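Local atomic coordinates of peptidoglycan-recognition protein SA (Drosophila melanogaster, PDB entry 1SXR), a protein that binds peptidoglycan of Gram-positive bacteria and thereby activates the Toll pathway of innate immunity. Residues R36-H41 with T107-I112. Sequence-based numbering, arbitrary orientation.
Sequences RYVVIH and TGIAFI
Backbone atoms of Tyr37, Val39 and His41 exchange five hydrogen bonds with Thr107, Ile109 and Phe111. The strands run parallel, with Val38 beside Thr107 and His41 beside Ala110. Val39 uses both its polar atoms: its N donates to Thr107 O (2.9 Å), and its O accepts from Ile109 N in a nearly straight bond (170° at the hydrogen). The last bond runs from Phe111 N to His41 O.

The apolar face is carried by Val38, Ile40, Ile109 and the Phe111 ring. Ile40 branches at CB. CG2, anti to the backbone N, meets the ring edge at Phe111 CE2 (3.7 Å), in the ring plane. CG1 is anti to the carbonyl carbon, chi1 -57°. A second turn, chi2 -53°, brings CD1 to CB of Ile109 (4.1 Å). The two isoleucines lie side by side. CD1 of Ile109 in turn touches CG1 of Val38 (3.8 Å). Helix 122-137 packs on this face through Leu131 and Leu132.

On the opposite face, CB of His41 meets CB of Ala110 (4.1 Å). ND1 is hydrogen-bonded to Ser158 OG and NE2 to Thr99 OG1. The imidazole lies close to Thr156, a probable peptidoglycan contact. This is a parallel strand pair within the mixed sheet of the PGRP/amidase 2 fold: strand 78-80 flanks 106-111 and strand 145-149 flanks 35-42.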
loop_
_atom_site.group_PDB
_atom_site.type_symbol
_atom_site.label_atom_id
_atom_site.label_comp_id
_atom_site.label_asym_id
_atom_site.label_seq_id
_atom_site.Cartn_x
_atom_site.Cartn_y
_atom_site.Cartn_z
ATOM N N ARG A 36 10.456 -1.634 8.838
ATOM C CA ARG A 36 11.326 -0.464 8.766
ATOM C C ARG A 36 11.217 0.309 7.474
ATOM O O ARG A 36 11.882 1.334 7.300
ATOM C CB ARG A 36 12.781 -0.880 9.012
ATOM C CG ARG A 36 12.950 -1.489 10.392
ATOM C CD ARG A 36 14.374 -1.737 10.811
ATOM N NE ARG A 36 14.368 -2.498 12.063
ATOM C CZ ARG A 36 14.263 -1.974 13.283
ATOM N NH1 ARG A 36 14.169 -0.659 13.457
ATOM N NH2 ARG A 36 14.266 -2.773 14.345
ATOM N N TYR A 37 10.374 -0.193 6.567
ATOM C CA TYR A 37 10.153 0.421 5.266
ATOM C C TYR A 37 8.667 0.495 4.913
ATOM O O TYR A 37 7.941 -0.462 5.118
ATOM C CB TYR A 37 10.854 -0.415 4.196
ATOM C CG TYR A 37 12.358 -0.284 4.235
ATOM C CD1 TYR A 37 12.983 0.838 3.692
ATOM C CD2 TYR A 37 13.146 -1.263 4.807
ATOM C CE1 TYR A 37 14.354 0.975 3.715
ATOM C CE2 TYR A 37 14.524 -1.145 4.823
ATOM C CZ TYR A 37 15.116 -0.020 4.281
ATOM O OH TYR A 37 16.492 0.116 4.280
ATOM N N VAL A 38 8.248 1.635 4.369
ATOM C CA VAL A 38 6.899 1.802 3.809
ATOM C C VAL A 38 7.074 2.182 2.344
ATOM O O VAL A 38 7.819 3.107 2.020
ATOM C CB VAL A 38 6.152 2.919 4.538
ATOM C CG1 VAL A 38 4.817 3.195 3.874
ATOM C CG2 VAL A 38 5.976 2.550 6.000
ATOM N N VAL A 39 6.410 1.448 1.448
ATOM C CA VAL A 39 6.514 1.711 0.016
ATOM C C VAL A 39 5.176 2.253 -0.492
ATOM O O VAL A 39 4.135 1.602 -0.317
ATOM C CB VAL A 39 6.832 0.447 -0.794
ATOM C CG1 VAL A 39 7.166 0.867 -2.248
ATOM C CG2 VAL A 39 7.993 -0.324 -0.120
ATOM N N ILE A 40 5.197 3.423 -1.133
ATOM C CA ILE A 40 3.969 4.026 -1.653
ATOM C C ILE A 40 3.801 3.705 -3.140
ATOM O O ILE A 40 4.744 3.806 -3.939
ATOM C CB ILE A 40 3.979 5.577 -1.466
ATOM C CG1 ILE A 40 4.165 5.975 0.004
ATOM C CG2 ILE A 40 2.675 6.180 -2.015
ATOM C CD1 ILE A 40 3.179 5.314 0.934
ATOM N N HIS A 41 2.573 3.312 -3.472
ATOM C CA HIS A 41 2.181 2.912 -4.828
ATOM C C HIS A 41 0.879 3.602 -5.199
ATOM O O HIS A 41 0.182 4.152 -4.356
ATOM C CB HIS A 41 1.948 1.397 -4.872
ATOM C CG HIS A 41 3.203 0.609 -5.029
ATOM N ND1 HIS A 41 3.887 0.547 -6.223
ATOM C CD2 HIS A 41 3.903 -0.157 -4.148
ATOM C CE1 HIS A 41 4.954 -0.223 -6.078
ATOM N NE2 HIS A 41 4.988 -0.662 -4.825
ATOM N N THR A 107 5.975 -2.384 4.262
ATOM C CA THR A 107 4.535 -2.310 4.181
ATOM C C THR A 107 4.189 -1.515 2.944
ATOM O O THR A 107 4.605 -0.370 2.851
ATOM C CB THR A 107 3.967 -1.572 5.403
ATOM O OG1 THR A 107 4.336 -2.287 6.585
ATOM C CG2 THR A 107 2.469 -1.611 5.366
ATOM N N GLY A 108 3.467 -2.124 1.996
ATOM C CA GLY A 108 3.106 -1.465 0.739
ATOM C C GLY A 108 1.725 -0.842 0.852
ATOM O O GLY A 108 0.740 -1.525 1.213
ATOM N N ILE A 109 1.638 0.459 0.560
ATOM C CA ILE A 109 0.362 1.177 0.653
ATOM C C ILE A 109 0.062 1.764 -0.706
ATOM O O ILE A 109 0.879 2.527 -1.238
ATOM C CB ILE A 109 0.470 2.299 1.688
ATOM C CG1 ILE A 109 0.797 1.727 3.071
ATOM C CG2 ILE A 109 -0.794 3.189 1.711
ATOM C CD1 ILE A 109 1.093 2.817 4.107
ATOM N N ALA A 110 -1.097 1.408 -1.268
ATOM C CA ALA A 110 -1.473 1.931 -2.573
ATOM C C ALA A 110 -2.608 2.912 -2.436
ATOM O O ALA A 110 -3.642 2.593 -1.843
ATOM C CB ALA A 110 -1.872 0.799 -3.522
ATOM N N PHE A 111 -2.424 4.083 -3.047
ATOM C CA PHE A 111 -3.551 4.959 -3.295
ATOM C C PHE A 111 -4.342 4.445 -4.495
ATOM O O PHE A 111 -3.758 4.208 -5.570
ATOM C CB PHE A 111 -3.024 6.348 -3.574
ATOM C CG PHE A 111 -2.476 7.009 -2.338
ATOM C CD1 PHE A 111 -3.313 7.712 -1.461
ATOM C CD2 PHE A 111 -1.121 6.911 -2.036
ATOM C CE1 PHE A 111 -2.785 8.315 -0.319
ATOM C CE2 PHE A 111 -0.593 7.522 -0.884
ATOM C CZ PHE A 111 -1.435 8.235 -0.034
ATOM N N ILE A 112 -5.655 4.249 -4.311
ATOM C CA ILE A 112 -6.492 3.771 -5.410
ATOM C C ILE A 112 -6.686 4.895 -6.446
ATOM O O ILE A 112 -7.240 5.956 -6.125
ATOM C CB ILE A 112 -7.855 3.280 -4.893
ATOM C CG1 ILE A 112 -7.644 2.139 -3.887
ATOM C CG2 ILE A 112 -8.746 2.872 -6.074
ATOM C CD1 ILE A 112 -8.944 1.673 -3.201
#